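Local coordinates for Pgp2 (Campylobacter jejuni subsp. jejuni, PDB 6XJ6), which determines the helical shape of the cell, binding peptidoglycan through a pocket on its accessory NTF2 domain and probably trimming it as an LD-carboxypeptidase, at residues W9-G14 / K170-A174; R50-E54 / K146-V150; A186-T192 / F223-K229; D268-Y272 / I283-Q287. All blocks are in the same frame, centred on the assembly; numbering follows the deposited sequence.

Contact 1. Residues W9-G14 / K170-A174; sequences WLSEIG and KDQIA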
loop_
_atom_site.group_PDB
_atom_site.type_symbol
_atom_site.label_atom_id
_atom_site.label_comp_id
_atom_site.label_asym_id
_atom_site.label_seq_id
_atom_site.Cartn_x
_atom_site.Cartn_y
_atom_site.Cartn_z
ATOM N N TRP A 9 2.598 11.694 -18.038
ATOM C CA TRP A 9 1.685 11.054 -17.104
ATOM C C TRP A 9 0.510 11.956 -16.755
ATOM O O TRP A 9 -0.609 11.471 -16.574
ATOM C CB TRP A 9 2.455 10.614 -15.866
ATOM C CG TRP A 9 3.399 9.533 -16.204
ATOM C CD1 TRP A 9 4.764 9.598 -16.228
ATOM C CD2 TRP A 9 3.050 8.204 -16.603
ATOM N NE1 TRP A 9 5.284 8.386 -16.615
ATOM C CE2 TRP A 9 4.251 7.513 -16.849
ATOM C CE3 TRP A 9 1.836 7.533 -16.772
ATOM C CZ2 TRP A 9 4.272 6.180 -17.250
ATOM C CZ3 TRP A 9 1.859 6.216 -17.176
ATOM C CH2 TRP A 9 3.068 5.552 -17.406
ATOM N N LEU A 10 0.730 13.270 -16.667
ATOM C CA LEU A 10 -0.402 14.168 -16.466
ATOM C C LEU A 10 -1.423 13.995 -17.579
ATOM O O LEU A 10 -2.631 13.948 -17.323
ATOM C CB LEU A 10 0.067 15.619 -16.393
ATOM C CG LEU A 10 0.818 16.046 -15.132
ATOM C CD1 LEU A 10 1.307 17.475 -15.286
ATOM C CD2 LEU A 10 -0.053 15.903 -13.893
ATOM N N SER A 11 -0.947 13.874 -18.819
ATOM C CA SER A 11 -1.846 13.683 -19.952
ATOM C C SER A 11 -2.568 12.344 -19.860
ATOM O O SER A 11 -3.772 12.262 -20.130
ATOM C CB SER A 11 -1.053 13.785 -21.256
ATOM O OG SER A 11 -1.874 13.512 -22.370
ATOM N N GLU A 12 -1.849 11.286 -19.473
ATOM C CA GLU A 12 -2.468 9.972 -19.345
ATOM C C GLU A 12 -3.535 9.971 -18.260
ATOM O O GLU A 12 -4.603 9.370 -18.430
ATOM C CB GLU A 12 -1.401 8.924 -19.030
ATOM C CG GLU A 12 -0.366 8.747 -20.120
ATOM C CD GLU A 12 -0.965 8.221 -21.407
ATOM O OE1 GLU A 12 -1.349 7.035 -21.443
ATOM O OE2 GLU A 12 -1.061 9.001 -22.379
ATOM N N ILE A 13 -3.258 10.633 -17.133
ATOM C CA ILE A 13 -4.222 10.689 -16.039
ATOM C C ILE A 13 -5.450 11.488 -16.449
ATOM O O ILE A 13 -6.585 11.116 -16.128
ATOM C CB ILE A 13 -3.552 11.267 -14.776
ATOM C CG1 ILE A 13 -2.524 10.282 -14.221
ATOM C CG2 ILE A 13 -4.592 11.599 -13.709
ATOM C CD1 ILE A 13 -1.543 10.914 -13.268
ATOM N N GLY A 14 -5.245 12.597 -17.153
ATOM C CA GLY A 14 -6.373 13.399 -17.585
ATOM C C GLY A 14 -7.228 13.832 -16.413
ATOM O O GLY A 14 -6.729 14.251 -15.363
ATOM N N LYS A 170 -2.828 14.546 -8.483
ATOM C CA LYS A 170 -2.445 14.204 -9.848
ATOM C C LYS A 170 -0.985 14.549 -10.119
ATOM O O LYS A 170 -0.256 13.760 -10.734
ATOM C CB LYS A 170 -3.383 14.918 -10.824
ATOM C CG LYS A 170 -3.048 14.750 -12.286
ATOM C CD LYS A 170 -4.077 15.484 -13.150
ATOM C CE LYS A 170 -3.736 15.468 -14.646
ATOM N NZ LYS A 170 -4.647 16.357 -15.416
ATOM N N ASP A 171 -0.532 15.715 -9.651
ATOM C CA ASP A 171 0.847 16.120 -9.900
ATOM C C ASP A 171 1.828 15.175 -9.224
ATOM O O ASP A 171 2.909 14.906 -9.759
ATOM C CB ASP A 171 1.076 17.544 -9.403
ATOM C CG ASP A 171 2.480 18.041 -9.691
ATOM O OD1 ASP A 171 2.741 18.439 -10.847
ATOM O OD2 ASP A 171 3.324 18.022 -8.764
ATOM N N GLN A 172 1.464 14.666 -8.041
ATOM C CA GLN A 172 2.335 13.754 -7.306
ATOM C C GLN A 172 2.396 12.383 -7.973
ATOM O O GLN A 172 3.471 11.782 -8.076
ATOM C CB GLN A 172 1.844 13.626 -5.860
ATOM C CG GLN A 172 2.004 14.902 -5.038
ATOM C CD GLN A 172 1.314 14.848 -3.672
ATOM O OE1 GLN A 172 0.624 13.882 -3.335
ATOM N NE2 GLN A 172 1.499 15.899 -2.883
ATOM N N ILE A 173 1.252 11.859 -8.415
ATOM C CA ILE A 173 1.267 10.582 -9.119
ATOM C C ILE A 173 2.092 10.693 -10.391
ATOM O O ILE A 173 2.899 9.814 -10.707
ATOM C CB ILE A 173 -0.171 10.107 -9.394
ATOM C CG1 ILE A 173 -0.849 9.747 -8.072
ATOM C CG2 ILE A 173 -0.180 8.947 -10.389
ATOM C CD1 ILE A 173 -2.242 9.215 -8.219
ATOM N N ALA A 174 1.908 11.784 -11.137
ATOM C CA ALA A 174 2.635 11.955 -12.388
ATOM C C ALA A 174 4.135 12.077 -12.151
ATOM O O ALA A 174 4.940 11.486 -12.887
ATOM C CB ALA A 174 2.109 13.183 -13.124
HETATM O O HOH W 1 -4.129 16.704 -18.169
#

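Contact 2. Residues R50-E54 / K146-V150; sequences RKDFE and KFAQV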
loop_
_atom_site.group_PDB
_atom_site.type_symbol
_atom_site.label_atom_id
_atom_site.label_comp_id
_atom_site.label_asym_id
_atom_site.label_seq_id
_atom_site.Cartn_x
_atom_site.Cartn_y
_atom_site.Cartn_z
ATOM N N ARG A 50 -16.831 4.947 -7.338
ATOM C CA ARG A 50 -18.209 4.754 -6.914
ATOM C C ARG A 50 -18.203 4.187 -5.505
ATOM O O ARG A 50 -17.473 3.232 -5.225
ATOM C CB ARG A 50 -18.938 3.795 -7.860
ATOM C CG ARG A 50 -20.439 3.730 -7.643
ATOM C CD ARG A 50 -21.111 2.904 -8.732
ATOM N NE ARG A 50 -21.248 1.496 -8.354
ATOM C CZ ARG A 50 -22.399 0.823 -8.302
ATOM N NH1 ARG A 50 -23.552 1.403 -8.617
ATOM N NH2 ARG A 50 -22.397 -0.454 -7.942
ATOM N N LYS A 51 -19.005 4.774 -4.619
ATOM C CA LYS A 51 -19.131 4.263 -3.259
ATOM C C LYS A 51 -20.112 3.098 -3.254
ATOM O O LYS A 51 -21.296 3.272 -3.572
ATOM C CB LYS A 51 -19.598 5.361 -2.302
ATOM C CG LYS A 51 -19.551 4.939 -0.838
ATOM C CD LYS A 51 -19.713 6.119 0.112
ATOM C CE LYS A 51 -21.126 6.657 0.113
ATOM N NZ LYS A 51 -21.262 7.819 1.033
ATOM N N ASP A 52 -19.616 1.910 -2.893
ATOM C CA ASP A 52 -20.406 0.689 -2.912
ATOM C C ASP A 52 -20.838 0.222 -1.533
ATOM O O ASP A 52 -21.729 -0.626 -1.441
ATOM C CB ASP A 52 -19.609 -0.447 -3.567
ATOM C CG ASP A 52 -19.461 -0.272 -5.052
ATOM O OD1 ASP A 52 -20.263 0.480 -5.640
ATOM O OD2 ASP A 52 -18.545 -0.894 -5.631
ATOM N N PHE A 53 -20.233 0.745 -0.472
ATOM C CA PHE A 53 -20.555 0.322 0.880
ATOM C C PHE A 53 -20.144 1.424 1.843
ATOM O O PHE A 53 -19.154 2.132 1.622
ATOM C CB PHE A 53 -19.838 -0.985 1.254
ATOM C CG PHE A 53 -20.075 -1.419 2.676
ATOM C CD1 PHE A 53 -21.117 -2.271 2.988
ATOM C CD2 PHE A 53 -19.253 -0.980 3.701
ATOM C CE1 PHE A 53 -21.352 -2.661 4.289
ATOM C CE2 PHE A 53 -19.483 -1.372 5.010
ATOM C CZ PHE A 53 -20.522 -2.214 5.304
ATOM N N GLU A 54 -20.914 1.556 2.916
ATOM C CA GLU A 54 -20.571 2.493 3.969
ATOM C C GLU A 54 -21.175 2.018 5.280
ATOM O O GLU A 54 -22.333 1.588 5.319
ATOM C CB GLU A 54 -21.099 3.890 3.632
ATOM C CG GLU A 54 -20.931 4.911 4.738
ATOM C CD GLU A 54 -21.503 6.246 4.336
ATOM O OE1 GLU A 54 -20.799 6.997 3.634
ATOM O OE2 GLU A 54 -22.676 6.518 4.679
ATOM N N LYS A 146 -23.450 -7.559 2.948
ATOM C CA LYS A 146 -23.281 -6.566 1.893
ATOM C C LYS A 146 -21.809 -6.263 1.661
ATOM O O LYS A 146 -21.361 -6.172 0.513
ATOM C CB LYS A 146 -24.046 -5.285 2.223
ATOM C CG LYS A 146 -23.841 -4.192 1.165
ATOM C CD LYS A 146 -24.676 -2.940 1.410
ATOM C CE LYS A 146 -24.413 -1.902 0.317
ATOM N NZ LYS A 146 -25.284 -0.695 0.425
ATOM N N PHE A 147 -21.036 -6.103 2.737
ATOM C CA PHE A 147 -19.600 -5.907 2.585
ATOM C C PHE A 147 -18.976 -7.054 1.791
ATOM O O PHE A 147 -18.187 -6.831 0.863
ATOM C CB PHE A 147 -18.949 -5.778 3.963
ATOM C CG PHE A 147 -17.464 -5.591 3.909
ATOM C CD1 PHE A 147 -16.609 -6.681 3.960
ATOM C CD2 PHE A 147 -16.918 -4.326 3.785
ATOM C CE1 PHE A 147 -15.242 -6.517 3.893
ATOM C CE2 PHE A 147 -15.556 -4.151 3.722
ATOM C CZ PHE A 147 -14.709 -5.250 3.775
ATOM N N ALA A 148 -19.334 -8.295 2.135
ATOM C CA ALA A 148 -18.762 -9.452 1.454
ATOM C C ALA A 148 -19.104 -9.448 -0.028
ATOM O O ALA A 148 -18.254 -9.768 -0.867
ATOM C CB ALA A 148 -19.254 -10.739 2.111
ATOM N N GLN A 149 -20.346 -9.088 -0.369
ATOM C CA GLN A 149 -20.754 -9.047 -1.767
ATOM C C GLN A 149 -19.964 -7.999 -2.540
ATOM O O GLN A 149 -19.603 -8.217 -3.703
ATOM C CB GLN A 149 -22.252 -8.760 -1.852
ATOM C CG GLN A 149 -23.122 -9.874 -1.295
ATOM C CD GLN A 149 -24.589 -9.491 -1.231
ATOM O OE1 GLN A 149 -24.956 -8.342 -1.481
ATOM N NE2 GLN A 149 -25.437 -10.457 -0.897
ATOM N N VAL A 150 -19.672 -6.859 -1.910
ATOM C CA VAL A 150 -18.990 -5.778 -2.616
ATOM C C VAL A 150 -17.531 -6.123 -2.886
ATOM O O VAL A 150 -16.967 -5.694 -3.898
ATOM C CB VAL A 150 -19.140 -4.448 -1.849
ATOM C CG1 VAL A 150 -18.195 -3.382 -2.395
ATOM C CG2 VAL A 150 -20.580 -3.959 -1.910
HETATM O O HOH W 2 -23.685 0.651 2.455
#

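Contact 3. Residues A186-T192 / F223-K229; sequences AWTNSDT and FSRKEDK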
loop_
_atom_site.group_PDB
_atom_site.type_symbol
_atom_site.label_atom_id
_atom_site.label_comp_id
_atom_site.label_asym_id
_atom_site.label_seq_id
_atom_site.Cartn_x
_atom_site.Cartn_y
_atom_site.Cartn_z
ATOM N N ALA A 186 17.933 3.906 -14.948
ATOM C CA ALA A 186 19.225 3.879 -14.271
ATOM C C ALA A 186 19.650 2.448 -13.964
ATOM O O ALA A 186 20.811 2.076 -14.173
ATOM C CB ALA A 186 19.152 4.704 -12.987
ATOM N N TRP A 187 18.722 1.628 -13.463
ATOM C CA TRP A 187 19.041 0.227 -13.212
ATOM C C TRP A 187 19.375 -0.499 -14.506
ATOM O O TRP A 187 20.332 -1.282 -14.559
ATOM C CB TRP A 187 17.868 -0.458 -12.510
ATOM C CG TRP A 187 18.079 -1.928 -12.311
ATOM C CD1 TRP A 187 18.670 -2.534 -11.240
ATOM C CD2 TRP A 187 17.708 -2.980 -13.211
ATOM N NE1 TRP A 187 18.688 -3.896 -11.415
ATOM C CE2 TRP A 187 18.103 -4.198 -12.617
ATOM C CE3 TRP A 187 17.079 -3.013 -14.462
ATOM C CZ2 TRP A 187 17.889 -5.432 -13.228
ATOM C CZ3 TRP A 187 16.867 -4.241 -15.067
ATOM C CH2 TRP A 187 17.271 -5.433 -14.449
ATOM N N THR A 188 18.589 -0.256 -15.557
ATOM C CA THR A 188 18.837 -0.898 -16.843
ATOM C C THR A 188 20.237 -0.584 -17.349
ATOM O O THR A 188 20.921 -1.458 -17.897
ATOM C CB THR A 188 17.794 -0.426 -17.862
ATOM O OG1 THR A 188 16.482 -0.815 -17.438
ATOM C CG2 THR A 188 18.069 -1.027 -19.240
ATOM N N ASN A 189 20.671 0.662 -17.190
ATOM C CA ASN A 189 21.956 1.110 -17.703
ATOM C C ASN A 189 23.081 0.960 -16.689
ATOM O O ASN A 189 24.204 1.391 -16.968
ATOM C CB ASN A 189 21.862 2.570 -18.157
ATOM C CG ASN A 189 21.014 2.741 -19.400
ATOM O OD1 ASN A 189 20.789 1.790 -20.149
ATOM N ND2 ASN A 189 20.547 3.961 -19.632
ATOM N N SER A 190 22.814 0.356 -15.530
ATOM C CA SER A 190 23.835 0.197 -14.492
ATOM C C SER A 190 24.433 1.548 -14.107
ATOM O O SER A 190 25.632 1.670 -13.844
ATOM C CB SER A 190 24.916 -0.797 -14.920
ATOM O OG SER A 190 24.362 -2.090 -15.111
ATOM N N ASP A 191 23.581 2.572 -14.077
ATOM C CA ASP A 191 23.965 3.935 -13.707
ATOM C C ASP A 191 23.797 4.059 -12.199
ATOM O O ASP A 191 22.738 4.432 -11.695
ATOM C CB ASP A 191 23.090 4.933 -14.456
ATOM C CG ASP A 191 23.379 6.376 -14.082
ATOM O OD1 ASP A 191 24.262 6.623 -13.241
ATOM O OD2 ASP A 191 22.714 7.276 -14.641
ATOM N N THR A 192 24.871 3.750 -11.471
ATOM C CA THR A 192 24.795 3.649 -10.017
ATOM C C THR A 192 24.350 4.962 -9.386
ATOM O O THR A 192 23.460 4.980 -8.526
ATOM C CB THR A 192 26.157 3.229 -9.463
ATOM O OG1 THR A 192 26.649 2.101 -10.198
ATOM C CG2 THR A 192 26.044 2.862 -7.990
ATOM N N PHE A 223 26.439 -3.444 -10.133
ATOM C CA PHE A 223 26.293 -2.760 -11.413
ATOM C C PHE A 223 27.573 -2.798 -12.242
ATOM O O PHE A 223 27.511 -2.590 -13.460
ATOM C CB PHE A 223 25.889 -1.300 -11.186
ATOM C CG PHE A 223 24.434 -1.097 -10.828
ATOM C CD1 PHE A 223 23.615 -2.153 -10.466
ATOM C CD2 PHE A 223 23.890 0.177 -10.856
ATOM C CE1 PHE A 223 22.286 -1.940 -10.136
ATOM C CE2 PHE A 223 22.564 0.390 -10.533
ATOM C CZ PHE A 223 21.763 -0.672 -10.172
ATOM N N SER A 224 28.729 -3.048 -11.619
ATOM C CA SER A 224 29.985 -3.056 -12.363
ATOM C C SER A 224 30.036 -4.177 -13.391
ATOM O O SER A 224 30.878 -4.135 -14.294
ATOM C CB SER A 224 31.171 -3.180 -11.409
ATOM O OG SER A 224 31.318 -4.514 -10.961
ATOM N N ARG A 225 29.167 -5.183 -13.274
ATOM C CA ARG A 225 29.062 -6.177 -14.335
ATOM C C ARG A 225 28.705 -5.519 -15.660
ATOM O O ARG A 225 29.029 -6.056 -16.727
ATOM C CB ARG A 225 28.000 -7.218 -13.981
ATOM C CG ARG A 225 28.237 -7.962 -12.688
ATOM C CD ARG A 225 28.302 -9.462 -12.932
ATOM N NE ARG A 225 28.740 -10.203 -11.752
ATOM C CZ ARG A 225 29.097 -11.484 -11.765
ATOM N NH1 ARG A 225 29.077 -12.172 -12.901
ATOM N NH2 ARG A 225 29.485 -12.076 -10.643
ATOM N N LYS A 226 28.043 -4.363 -15.613
ATOM C CA LYS A 226 27.600 -3.652 -16.810
ATOM C C LYS A 226 26.880 -4.601 -17.764
ATOM O O LYS A 226 27.170 -4.667 -18.961
ATOM C CB LYS A 226 28.763 -2.928 -17.494
ATOM C CG LYS A 226 29.487 -1.914 -16.607
ATOM C CD LYS A 226 28.537 -0.852 -16.054
ATOM C CE LYS A 226 29.250 0.111 -15.114
ATOM N NZ LYS A 226 28.335 0.621 -14.047
ATOM N N GLU A 227 25.933 -5.353 -17.210
ATOM C CA GLU A 227 25.166 -6.308 -17.993
ATOM C C GLU A 227 24.151 -5.581 -18.866
ATOM O O GLU A 227 23.593 -4.550 -18.483
ATOM C CB GLU A 227 24.413 -7.261 -17.065
ATOM C CG GLU A 227 25.303 -8.132 -16.201
ATOM C CD GLU A 227 25.919 -9.285 -16.969
ATOM O OE1 GLU A 227 26.965 -9.805 -16.525
ATOM O OE2 GLU A 227 25.358 -9.671 -18.016
ATOM N N ASP A 228 23.919 -6.129 -20.056
ATOM C CA ASP A 228 22.839 -5.653 -20.909
ATOM C C ASP A 228 21.527 -6.225 -20.391
ATOM O O ASP A 228 21.347 -7.447 -20.349
ATOM C CB ASP A 228 23.081 -6.075 -22.355
ATOM C CG ASP A 228 24.218 -5.309 -23.002
ATOM O OD1 ASP A 228 24.394 -4.116 -22.672
ATOM O OD2 ASP A 228 24.936 -5.897 -23.838
ATOM N N LYS A 229 20.618 -5.343 -19.990
ATOM C CA LYS A 229 19.380 -5.728 -19.335
ATOM C C LYS A 229 18.190 -5.263 -20.164
ATOM O O LYS A 229 18.240 -4.219 -20.822
ATOM C CB LYS A 229 19.288 -5.091 -17.942
ATOM C CG LYS A 229 20.576 -5.189 -17.130
ATOM C CD LYS A 229 20.493 -4.394 -15.832
ATOM C CE LYS A 229 21.840 -4.355 -15.124
ATOM N NZ LYS A 229 21.814 -3.525 -13.885
HETATM O O HOH W 3 24.905 -4.730 -14.372
#

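Contact 4. Residues D268-Y272 / I283-Q287; sequences DKILY and ILAEQ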
loop_
_atom_site.group_PDB
_atom_site.type_symbol
_atom_site.label_atom_id
_atom_site.label_comp_id
_atom_site.label_asym_id
_atom_site.label_seq_id
_atom_site.Cartn_x
_atom_site.Cartn_y
_atom_site.Cartn_z
ATOM N N ASP A 268 6.721 -9.912 -8.671
ATOM C CA ASP A 268 6.016 -8.815 -8.019
ATOM C C ASP A 268 7.009 -7.863 -7.373
ATOM O O ASP A 268 7.886 -8.286 -6.610
ATOM C CB ASP A 268 5.073 -9.348 -6.937
ATOM C CG ASP A 268 4.151 -10.430 -7.443
ATOM O OD1 ASP A 268 4.147 -11.532 -6.857
ATOM O OD2 ASP A 268 3.430 -10.182 -8.427
ATOM N N LYS A 269 6.849 -6.576 -7.654
ATOM C CA LYS A 269 7.640 -5.523 -7.038
ATOM C C LYS A 269 6.726 -4.590 -6.257
ATOM O O LYS A 269 5.603 -4.299 -6.680
ATOM C CB LYS A 269 8.344 -4.686 -8.109
ATOM C CG LYS A 269 9.397 -5.431 -8.908
ATOM C CD LYS A 269 10.679 -5.641 -8.129
ATOM C CE LYS A 269 11.403 -4.328 -7.823
ATOM N NZ LYS A 269 12.640 -4.574 -7.031
ATOM N N ILE A 270 7.224 -4.097 -5.125
ATOM C CA ILE A 270 6.535 -3.063 -4.359
ATOM C C ILE A 270 7.572 -2.071 -3.862
ATOM O O ILE A 270 8.618 -2.468 -3.338
ATOM C CB ILE A 270 5.740 -3.610 -3.158
ATOM C CG1 ILE A 270 4.883 -4.816 -3.557
ATOM C CG2 ILE A 270 4.876 -2.497 -2.580
ATOM C CD1 ILE A 270 4.158 -5.473 -2.388
ATOM N N LEU A 271 7.289 -0.786 -4.043
ATOM C CA LEU A 271 8.063 0.291 -3.448
ATOM C C LEU A 271 7.166 1.064 -2.495
ATOM O O LEU A 271 6.023 1.388 -2.834
ATOM C CB LEU A 271 8.592 1.253 -4.517
ATOM C CG LEU A 271 9.452 0.670 -5.638
ATOM C CD1 LEU A 271 9.810 1.750 -6.643
ATOM C CD2 LEU A 271 10.710 0.031 -5.087
ATOM N N TYR A 272 7.682 1.349 -1.310
ATOM C CA TYR A 272 7.078 2.302 -0.389
ATOM C C TYR A 272 7.958 3.539 -0.431
ATOM O O TYR A 272 9.161 3.446 -0.186
ATOM C CB TYR A 272 6.994 1.710 1.024
ATOM C CG TYR A 272 6.056 0.519 1.078
ATOM C CD1 TYR A 272 6.498 -0.747 0.726
ATOM C CD2 TYR A 272 4.720 0.674 1.414
ATOM C CE1 TYR A 272 5.647 -1.828 0.724
ATOM C CE2 TYR A 272 3.853 -0.413 1.424
ATOM C CZ TYR A 272 4.324 -1.656 1.074
ATOM O OH TYR A 272 3.472 -2.733 1.061
ATOM N N ILE A 283 12.848 6.108 -2.039
ATOM C CA ILE A 283 12.387 4.771 -1.682
ATOM C C ILE A 283 12.730 4.495 -0.224
ATOM O O ILE A 283 13.881 4.661 0.200
ATOM C CB ILE A 283 13.018 3.725 -2.614
ATOM C CG1 ILE A 283 12.543 3.949 -4.053
ATOM C CG2 ILE A 283 12.684 2.305 -2.149
ATOM C CD1 ILE A 283 13.390 3.262 -5.083
ATOM N N LEU A 284 11.725 4.063 0.544
ATOM C CA LEU A 284 11.885 3.720 1.952
ATOM C C LEU A 284 11.931 2.221 2.196
ATOM O O LEU A 284 12.502 1.784 3.201
ATOM C CB LEU A 284 10.723 4.302 2.762
ATOM C CG LEU A 284 10.507 5.806 2.579
ATOM C CD1 LEU A 284 9.221 6.260 3.238
ATOM C CD2 LEU A 284 11.689 6.554 3.150
ATOM N N ALA A 285 11.332 1.435 1.311
ATOM C CA ALA A 285 11.345 -0.014 1.396
ATOM C C ALA A 285 11.081 -0.553 0.004
ATOM O O ALA A 285 10.268 0.007 -0.742
ATOM C CB ALA A 285 10.279 -0.537 2.366
ATOM N N GLU A 286 11.769 -1.636 -0.344
ATOM C CA GLU A 286 11.676 -2.186 -1.688
ATOM C C GLU A 286 11.621 -3.701 -1.629
ATOM O O GLU A 286 12.482 -4.340 -1.013
ATOM C CB GLU A 286 12.868 -1.753 -2.549
ATOM C CG GLU A 286 12.947 -2.478 -3.888
ATOM C CD GLU A 286 14.044 -1.953 -4.789
ATOM O OE1 GLU A 286 14.848 -1.122 -4.323
ATOM O OE2 GLU A 286 14.111 -2.398 -5.957
ATOM N N GLN A 287 10.606 -4.256 -2.279
ATOM C CA GLN A 287 10.581 -5.645 -2.672
ATOM C C GLN A 287 10.894 -5.681 -4.164
ATOM O O GLN A 287 11.834 -6.342 -4.602
ATOM C CB GLN A 287 9.196 -6.233 -2.422
ATOM C CG GLN A 287 9.052 -7.664 -2.883
ATOM C CD GLN A 287 7.675 -8.216 -2.624
ATOM O OE1 GLN A 287 7.205 -8.241 -1.483
ATOM N NE2 GLN A 287 7.016 -8.672 -3.680
ATOM O OXT GLN A 287 10.211 -5.021 -4.965
#

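Contact 1. Residues W9-G14 / K170-A174
L10, I13 and W9 on one helix meet K170, I173 and A174 on another, mostly through apolar contacts. A174 sits at the centre of the packing: its CB lies 3.6 Å from CD2 of L10, and W9 touches it with CB, at 3.8 Å from the A174 CB. I13 divides its branches. CG1 stands beside the backbone N (chi1 -69°), which carries CD1 to within 3.7 Å of I173 CG2, while I13 CG2 lies along the aliphatic part of K170.

The polar part belongs to K170. Its chain is extended throughout, passing L10 and I13 to the end of helix 6-13, where NZ donates to G14 O at 3.0 Å from above the carbonyl plane. NZ also donates to a water that in turn reaches L10 O. Through G14 O and the water on L10 O the lysine holds the last turn, where G14 leaves the helix with positive phi.

The two short axes come within 9.1 Å and run at 124° to each other. Around them, W9 NE1 bonds to H3 O, D171 forms a salt bridge with K6, and Y22 of strand 22-23 packs against both I13 and I173, joining the N-terminal helix to the start of helix 170-188.

Contact 2. Residues R50-E54 / K146-V150
K146 reaches across to strand 48-56 with a fully extended chain. Its CG meets F53 CD1 at the ring edge, near the ring plane, at 3.8 Å. Farther out, CE passes 3.5 Å from D52 O, and NZ donates to a water, at 2.9 Å, that also accepts from E54 N, so one water bridges the amine and the strand backbone.

F147 comes next and meets the same ring from another side. Its CB lies over one face of F53, 4.2 Å from the ring centroid, as a CH-pi contact. With CG anti to the backbone N (chi1 179°), the F147 ring then presents its edge to that face, giving a T-shaped pair with centroids 5.5 Å apart and planes at 80°.

One turn later V150 sets both methyls against D52: CG1 touches D52 CB at 3.5 Å, and CG2 lies near D52 O.

D52 and F53 both face V41 of the adjoining strand, a classic beta bulge, and both of their CB atoms point to the helix. This is a helix packed against an edge strand of the mixed sheet in the YkuD-type catalytic domain, with F147 about 9 Å, side chain to side chain, from the predicted active-site H119.

Contact 3. Residues A186-T192 / F223-K229
K229 lies over one face of the W187 indole and ends on a backbone oxygen. Its CD stands 3.6 Å from the centroid of the six-membered ring, almost on the normal, as a CH-pi contact, and NZ lies 4.0 Å above the centroid of the five-membered ring, a cation-pi pair. The chain is extended beyond CG, which carries NZ along the indole face to a place over the pyrrole ring, where it donates to W187 O at 2.8 Å. F223 meets the same tryptophan elsewhere: its CZ is 3.8 Å from W187 CD1, with the two ring planes at 79°. The phenyl also touches T192, whose OG1 lies 3.4 Å from F223 CD2.

K226 supplies a second lysine grip. Bent at chi2 and chi4, it folds its amine back to S190 O, donating in the carbonyl plane at 2.9 Å, while its CD rests on S190 CB.

The two acceptors, W187 O in the last turn and S190 O just beyond it, lie where helix 170-188 closes in a Schellman motif: S190 takes positive phi, S190 N bonds to W187 O and D191 N to A186 O. On the other segment, F223 to K226 form a type I turn that starts on the last residue of helix 212-223. A water joins S190 OG to E227 N, lying 2.8 Å from the hydroxyl and 3.1 Å from the amide.

Beyond this shell, D191 is the N-cap of helix 192-196, and its OD2 also bonds to T194 OG1. Y195 of that helix meets F223 edge-to-face and packs on W187, while I231 touches W187 and T188.

Contact 4. Residues D268-Y272 / I283-Q287
Y272 and A285 form an antiparallel hydrogen-bonded pair, next to the non-hydrogen-bonded pair of L271 and E286. Y272 N donates to A285 O at 3.0 Å and a nearly straight 172°. Y272 O takes L284 N at 2.7 Å and, weakly, A285 N, so L284 and A285 both face Y272 in a classic beta bulge. Farther along, I270 O accepts Q287 N, and I270 N donates to Q287 OXT at 3.1 Å, the terminal carboxylate standing in for the carbonyl of a continuing strand. The Q287 side chain adds NE2 to D268 O, 3.1 Å away; the donor comes from well above that carbonyl's plane.

Charge gathers on one amine. K269, bent at chi2 and chi3, curls back so that NZ meets E286 OE2 at 2.8 Å on its anti lone pair and donates to Q287 O, completing a salt-bridge network with the carboxylate. E286 OE1 bonds to Y199 OH.

Apolar contacts lie on both faces. L271 CD2 runs beside E286 CG at 3.6 Å and its CD1 meets I283, with W183 of helix 170-188 packing near; on the other face Y272 CD1 touches A285 CB, and L104 and L105 pack against the tyrosine.

The chain terminus is thus a bonded part of the NTF2-like sheet, and its negative charge is probably offset in part by K269, which it shares with E286.

From the N terminus, helix 6-13 waits 156 residues for its partner: contact 1 closes that long loop at the start of helix 170-188. Contact 2 is nested inside it, pinning helix 141-151 on the mixed sheet of the catalytic domain. Contacts 3 and 4 follow in series, without crossing, within the NTF2-like range. Contact 3 closes a loop of 30 residues, joining the far end of the helix that contact 1 uses at its start to the loop after helix 212-223; contact 4 closes a short loop of ten residues, joining the C-terminal strand 285-286 to strand 263-275. Contacts 2 and 3 lie on opposite sides of the chain's centre, their centres 46 Å apart.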